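Fiber protein 2 (Fowl adenovirus 1, PDB 2VTW) probably mediates the first attachment of the virion to its host receptor, as the trimeric head at the tip of the short fibre spike. Local coordinates at residues 124-129 with 150-155; 71-76 with 166-171. All coordinates share one frame; numbering follows the deposited sequence.

Contact 1: residues 124-129 with 150-155; sequences YASRFG and RMQVTP
Q152 sets its amide against the loop segment 124-129, held through both its oxygen and its nitrogen. Its OE1 accepts two backbone N-H groups: F128 N, 2.9 Å from Q152 OE1, sits in the carbonyl plane on a lone pair, while R127 N, also 2.9 Å from OE1, stands above that plane. Q152 NE2 gives a bond of 2.8 Å to Y124 OH, which lies in the amide plane; the Tyr ring is turned 81° from that plane and meets NE2 with its edge. A second bond, from Q152 NE2 to T154 OG1, stays within the strand, and T154 OG1 in turn donates to Q152 O. With CG anti to the backbone N (chi1 -177°) and an extended chain beyond it, the amide stands off the strand.

R150 instead bends at chi2 and chi3, and its NH1 reaches G129 O at 2.9 Å, near the guanidinium plane. R127 O lies over one face of that group, and a water accepting from R150 NE is also within hydrogen-bonding distance of S126 O. S126 OG passes 3.2 Å from Q152 CB but is hydrogen-bonded to the backbone O of A168, on the neighbouring strand. R127 O also receives R135 NH1 of the second subunit. The buried carboxamide thus satisfies two loop N-H groups, which mark its oxygen end, in keeping with T154 OG1, already a donor to Q152 O, accepting from NE2.

Contact 2: residues 71-76 with 166-171; sequences YFTVWV and LIAFTF
Strands 71-76 and 166-171 run antiparallel, and F72, V74 and V76 exchange pairs of backbone hydrogen bonds with F171, F169 and I167 respectively. The shortest of the six, F171 N to F72 O, is 2.7 Å. Between these pairs T73 faces T170 and W75 faces A168 in non-hydrogen-bonded positions, where CA-H groups of T73 and W75 approach F169 O and I167 O.

The side-chain polar contact is a single one: T170 OG1 donates to T73 OG1 over 2.8 Å. Both hydroxyls have a second partner in the loop segment 124-129, T73 OG1 at Y124 O and T170 OG1 at S126 N, so the pair forms part of a short polar chain.

Aromatic contacts occur on both faces of the sheet. F72 holds CG between its backbone N and carbonyl carbon (chi1 72°), and its ring lies beneath F171 CB, 3.8 Å from the ring centroid. The two Phe rings are nearly parallel, at 8°, but slid apart with centroids 4.8 Å from each other, so they barely overlap. On the face of T73 and T170, A168 CB sits 3.6 Å from the centroid of the W75 six-membered ring, a CH-pi contact, and L166 CB meets W75 CE3.

Valine methyls packed on phenylalanine rings complete the face of F72 and F171. V76 CG2 reaches F169 CE2 at 3.7 Å, and V74 CG2 touches F171 CE2. Further out, I167, F169 and F171 pack on strands 43-53 and 185-197, whereas W75 meets Y124 and F115 of strand 115-116. One face thus turns to the opposing strands and the other to the loop and F115, as expected of a strand pair inside the beta-sandwich of an adenovirus fibre head.

Strand 163-173 joins the two contacts: it pairs with 71-76 on one edge and with 147-157 on the other, so 150-155, 166-171 and 71-76 lie side by side in one sheet, with 166-171 in the middle. The centres of contacts 1 and 2 lie about 7 Å apart, and contact 1 is nested within the chain loop that contact 2 closes. T154 N and L166 O, 2.7 Å apart, probably hydrogen-bond between the neighbouring strands. Segment 124-129 crosses over all three: the bond of Y124 O to T73 OG1 measures 2.6 Å, S126 adds ties to T170 and A168, and Y124 CD2 packs 3.5 Å from W75 CZ2. Contact 1 also borders the second subunit, whereas no other chain of the trimer touches contact 2.

Contact 1: residues 124-129 with 150-155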
loop_
_atom_site.group_PDB
_atom_site.type_symbol
_atom_site.label_atom_id
_atom_site.label_comp_id
_atom_site.label_asym_id
_atom_site.label_seq_id
_atom_site.Cartn_x
_atom_site.Cartn_y
_atom_site.Cartn_z
ATOM N N TYR A 124 -3.383 -1.866 -23.594
ATOM C CA TYR A 124 -2.243 -2.515 -22.970
ATOM C C TYR A 124 -2.668 -3.094 -21.598
ATOM O O TYR A 124 -3.224 -2.369 -20.771
ATOM C CB TYR A 124 -1.123 -1.495 -22.792
ATOM C CG TYR A 124 0.130 -2.081 -22.172
ATOM C CD1 TYR A 124 1.051 -2.774 -22.950
ATOM C CD2 TYR A 124 0.397 -1.939 -20.814
ATOM C CE1 TYR A 124 2.188 -3.314 -22.400
ATOM C CE2 TYR A 124 1.549 -2.484 -20.258
ATOM C CZ TYR A 124 2.427 -3.169 -21.058
ATOM O OH TYR A 124 3.569 -3.709 -20.545
ATOM N N ALA A 125 -2.394 -4.385 -21.383
ATOM C CA ALA A 125 -2.641 -5.081 -20.100
ATOM C C ALA A 125 -1.459 -4.901 -19.146
ATOM O O ALA A 125 -0.407 -5.509 -19.343
ATOM C CB ALA A 125 -2.869 -6.574 -20.338
ATOM N N SER A 126 -1.639 -4.047 -18.140
ATOM C CA SER A 126 -0.736 -3.961 -16.980
ATOM C C SER A 126 -0.662 -5.331 -16.309
ATOM O O SER A 126 -1.686 -5.879 -15.914
ATOM C CB SER A 126 -1.264 -2.911 -16.025
ATOM O OG SER A 126 -0.352 -2.601 -15.001
ATOM N N ARG A 127 0.537 -5.902 -16.195
ATOM C CA ARG A 127 0.681 -7.269 -15.651
ATOM C C ARG A 127 1.734 -7.507 -14.540
ATOM O O ARG A 127 1.641 -8.501 -13.816
ATOM C CB ARG A 127 0.953 -8.221 -16.802
ATOM C CG ARG A 127 -0.297 -8.497 -17.640
ATOM C CD ARG A 127 -0.091 -9.566 -18.696
ATOM N NE ARG A 127 0.517 -10.761 -18.115
ATOM C CZ ARG A 127 -0.125 -11.720 -17.453
ATOM N NH1 ARG A 127 -1.451 -11.689 -17.274
ATOM N NH2 ARG A 127 0.585 -12.733 -16.970
ATOM N N PHE A 128 2.734 -6.627 -14.416
ATOM C CA PHE A 128 3.920 -6.927 -13.602
ATOM C C PHE A 128 4.122 -5.816 -12.590
ATOM O O PHE A 128 4.519 -4.700 -12.931
ATOM C CB PHE A 128 5.172 -7.123 -14.486
ATOM C CG PHE A 128 4.975 -8.132 -15.578
ATOM C CD1 PHE A 128 4.970 -9.484 -15.293
ATOM C CD2 PHE A 128 4.715 -7.724 -16.883
ATOM C CE1 PHE A 128 4.747 -10.433 -16.315
ATOM C CE2 PHE A 128 4.491 -8.643 -17.895
ATOM C CZ PHE A 128 4.512 -10.004 -17.616
ATOM N N GLY A 129 3.870 -6.149 -11.331
ATOM C CA GLY A 129 3.820 -5.183 -10.267
ATOM C C GLY A 129 2.766 -5.626 -9.257
ATOM O O GLY A 129 2.308 -6.777 -9.276
ATOM N N ARG A 150 -3.964 -3.891 -11.188
ATOM C CA ARG A 150 -2.529 -4.099 -11.424
ATOM C C ARG A 150 -1.855 -2.780 -11.798
ATOM O O ARG A 150 -2.339 -2.055 -12.652
ATOM C CB ARG A 150 -2.310 -5.125 -12.519
ATOM C CG ARG A 150 -0.832 -5.525 -12.733
ATOM C CD ARG A 150 -0.347 -6.420 -11.652
ATOM N NE ARG A 150 -1.027 -7.707 -11.663
ATOM C CZ ARG A 150 -0.771 -8.710 -10.832
ATOM N NH1 ARG A 150 0.132 -8.586 -9.882
ATOM N NH2 ARG A 150 -1.434 -9.855 -10.961
ATOM N N MET A 151 -0.734 -2.463 -11.149
ATOM C CA MET A 151 -0.049 -1.202 -11.384
ATOM C C MET A 151 1.408 -1.461 -11.830
ATOM O O MET A 151 2.167 -2.166 -11.146
ATOM C CB MET A 151 -0.126 -0.333 -10.149
ATOM C CG MET A 151 -1.562 -0.125 -9.623
ATOM S SD MET A 151 -1.555 0.383 -7.906
ATOM C CE MET A 151 -3.173 -0.150 -7.394
ATOM N N GLN A 152 1.767 -0.907 -12.999
ATOM C CA GLN A 152 3.008 -1.237 -13.668
ATOM C C GLN A 152 3.583 -0.006 -14.373
ATOM O O GLN A 152 2.999 0.509 -15.341
ATOM C CB GLN A 152 2.783 -2.362 -14.669
ATOM C CG GLN A 152 4.048 -2.861 -15.406
ATOM C CD GLN A 152 3.676 -3.632 -16.654
ATOM O OE1 GLN A 152 3.219 -4.772 -16.585
ATOM N NE2 GLN A 152 3.837 -2.997 -17.810
ATOM N N VAL A 153 4.717 0.482 -13.876
ATOM C CA VAL A 153 5.477 1.491 -14.627
ATOM C C VAL A 153 6.006 0.815 -15.908
ATOM O O VAL A 153 6.612 -0.257 -15.863
ATOM C CB VAL A 153 6.607 2.061 -13.809
ATOM C CG1 VAL A 153 7.541 2.912 -14.682
ATOM C CG2 VAL A 153 6.043 2.872 -12.663
ATOM N N THR A 154 5.749 1.441 -17.046
ATOM C CA THR A 154 5.914 0.798 -18.349
ATOM C C THR A 154 6.544 1.777 -19.343
ATOM O O THR A 154 6.166 2.946 -19.370
ATOM C CB THR A 154 4.525 0.402 -18.936
ATOM O OG1 THR A 154 3.765 -0.352 -17.965
ATOM C CG2 THR A 154 4.695 -0.385 -20.185
ATOM N N PRO A 155 7.508 1.317 -20.144
ATOM C CA PRO A 155 8.020 2.164 -21.251
ATOM C C PRO A 155 7.041 2.218 -22.425
ATOM O O PRO A 155 6.651 1.182 -22.920
ATOM C CB PRO A 155 9.313 1.464 -21.682
ATOM C CG PRO A 155 9.256 0.110 -21.122
ATOM C CD PRO A 155 8.179 0.022 -20.073
HETATM O O HOH W 1 -2.536 -8.374 -14.206
#

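Contact 2: residues 71-76 with 166-171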
loop_
_atom_site.group_PDB
_atom_site.type_symbol
_atom_site.label_atom_id
_atom_site.label_comp_id
_atom_site.label_asym_id
_atom_site.label_seq_id
_atom_site.Cartn_x
_atom_site.Cartn_y
_atom_site.Cartn_z
ATOM N N TYR A 71 -11.632 -6.219 -18.158
ATOM C CA TYR A 71 -10.469 -5.368 -17.819
ATOM C C TYR A 71 -10.499 -4.059 -18.565
ATOM O O TYR A 71 -11.024 -3.980 -19.660
ATOM C CB TYR A 71 -9.146 -6.052 -18.133
ATOM C CG TYR A 71 -8.814 -7.296 -17.351
ATOM C CD1 TYR A 71 -9.754 -7.951 -16.533
ATOM C CD2 TYR A 71 -7.567 -7.857 -17.463
ATOM C CE1 TYR A 71 -9.413 -9.104 -15.844
ATOM C CE2 TYR A 71 -7.240 -9.013 -16.805
ATOM C CZ TYR A 71 -8.150 -9.618 -15.987
ATOM O OH TYR A 71 -7.776 -10.762 -15.335
ATOM N N PHE A 72 -9.945 -3.020 -17.957
ATOM C CA PHE A 72 -9.676 -1.784 -18.672
ATOM C C PHE A 72 -8.481 -1.047 -18.090
ATOM O O PHE A 72 -8.187 -1.166 -16.884
ATOM C CB PHE A 72 -10.915 -0.891 -18.750
ATOM C CG PHE A 72 -11.323 -0.243 -17.459
ATOM C CD1 PHE A 72 -10.765 0.956 -17.062
ATOM C CD2 PHE A 72 -12.333 -0.802 -16.676
ATOM C CE1 PHE A 72 -11.149 1.570 -15.899
ATOM C CE2 PHE A 72 -12.737 -0.192 -15.503
ATOM C CZ PHE A 72 -12.155 0.999 -15.115
ATOM N N THR A 73 -7.800 -0.278 -18.943
ATOM C CA THR A 73 -6.532 0.359 -18.571
ATOM C C THR A 73 -6.653 1.865 -18.602
ATOM O O THR A 73 -7.269 2.445 -19.514
ATOM C CB THR A 73 -5.391 -0.103 -19.494
ATOM O OG1 THR A 73 -5.277 -1.525 -19.417
ATOM C CG2 THR A 73 -4.043 0.561 -19.142
ATOM N N VAL A 74 -6.075 2.485 -17.586
ATOM C CA VAL A 74 -5.878 3.916 -17.510
ATOM C C VAL A 74 -4.348 4.176 -17.420
ATOM O O VAL A 74 -3.635 3.535 -16.634
ATOM C CB VAL A 74 -6.602 4.515 -16.283
ATOM C CG1 VAL A 74 -6.270 6.024 -16.106
ATOM C CG2 VAL A 74 -8.097 4.321 -16.436
ATOM N N TRP A 75 -3.856 5.080 -18.267
ATOM C CA TRP A 75 -2.460 5.514 -18.270
ATOM C C TRP A 75 -2.300 6.810 -17.514
ATOM O O TRP A 75 -2.948 7.792 -17.845
ATOM C CB TRP A 75 -1.974 5.708 -19.718
ATOM C CG TRP A 75 -1.702 4.426 -20.384
ATOM C CD1 TRP A 75 -2.532 3.741 -21.201
ATOM C CD2 TRP A 75 -0.504 3.641 -20.269
ATOM N NE1 TRP A 75 -1.933 2.574 -21.605
ATOM C CE2 TRP A 75 -0.687 2.489 -21.038
ATOM C CE3 TRP A 75 0.688 3.790 -19.560
ATOM C CZ2 TRP A 75 0.292 1.508 -21.149
ATOM C CZ3 TRP A 75 1.650 2.824 -19.670
ATOM C CH2 TRP A 75 1.460 1.703 -20.459
ATOM N N VAL A 76 -1.468 6.829 -16.475
ATOM C CA VAL A 76 -1.091 8.107 -15.844
ATOM C C VAL A 76 0.240 8.561 -16.440
ATOM O O VAL A 76 1.218 7.778 -16.489
ATOM C CB VAL A 76 -1.005 8.037 -14.313
ATOM C CG1 VAL A 76 -0.402 9.306 -13.735
ATOM C CG2 VAL A 76 -2.392 7.802 -13.740
ATOM N N LEU A 166 5.608 5.708 -18.254
ATOM C CA LEU A 166 4.301 6.034 -17.685
ATOM C C LEU A 166 3.861 4.914 -16.722
ATOM O O LEU A 166 4.455 3.838 -16.731
ATOM C CB LEU A 166 3.257 6.164 -18.799
ATOM C CG LEU A 166 3.192 7.499 -19.596
ATOM C CD1 LEU A 166 4.479 7.751 -20.398
ATOM C CD2 LEU A 166 1.947 7.482 -20.492
ATOM N N ILE A 167 2.804 5.173 -15.941
ATOM C CA ILE A 167 2.169 4.150 -15.093
ATOM C C ILE A 167 0.864 3.618 -15.718
ATOM O O ILE A 167 -0.066 4.369 -15.903
ATOM C CB ILE A 167 1.854 4.684 -13.639
ATOM C CG1 ILE A 167 3.011 5.523 -13.087
ATOM C CG2 ILE A 167 1.487 3.469 -12.704
ATOM C CD1 ILE A 167 2.678 6.407 -11.902
ATOM N N ALA A 168 0.814 2.325 -16.021
ATOM C CA ALA A 168 -0.404 1.660 -16.465
ATOM C C ALA A 168 -1.156 1.094 -15.246
ATOM O O ALA A 168 -0.557 0.400 -14.410
ATOM C CB ALA A 168 -0.089 0.546 -17.450
ATOM N N PHE A 169 -2.441 1.438 -15.144
ATOM C CA PHE A 169 -3.365 0.892 -14.142
ATOM C C PHE A 169 -4.378 0.060 -14.887
ATOM O O PHE A 169 -5.145 0.612 -15.664
ATOM C CB PHE A 169 -4.128 1.994 -13.427
ATOM C CG PHE A 169 -3.307 2.827 -12.488
ATOM C CD1 PHE A 169 -3.450 2.699 -11.126
ATOM C CD2 PHE A 169 -2.442 3.792 -12.971
ATOM C CE1 PHE A 169 -2.725 3.479 -10.256
ATOM C CE2 PHE A 169 -1.692 4.589 -12.091
ATOM C CZ PHE A 169 -1.822 4.433 -10.745
ATOM N N THR A 170 -4.382 -1.254 -14.694
ATOM C CA THR A 170 -5.406 -2.095 -15.315
ATOM C C THR A 170 -6.394 -2.567 -14.254
ATOM O O THR A 170 -6.021 -3.259 -13.290
ATOM C CB THR A 170 -4.842 -3.248 -16.155
ATOM O OG1 THR A 170 -4.000 -2.737 -17.207
ATOM C CG2 THR A 170 -5.969 -4.055 -16.795
ATOM N N PHE A 171 -7.646 -2.161 -14.448
ATOM C CA PHE A 171 -8.757 -2.464 -13.550
ATOM C C PHE A 171 -9.371 -3.768 -13.981
ATOM O O PHE A 171 -9.835 -3.887 -15.107
ATOM C CB PHE A 171 -9.776 -1.334 -13.589
ATOM C CG PHE A 171 -9.233 -0.030 -13.071
ATOM C CD1 PHE A 171 -9.580 0.427 -11.818
ATOM C CD2 PHE A 171 -8.365 0.742 -13.837
ATOM C CE1 PHE A 171 -9.070 1.620 -11.316
ATOM C CE2 PHE A 171 -7.843 1.947 -13.346
ATOM C CZ PHE A 171 -8.196 2.393 -12.101
#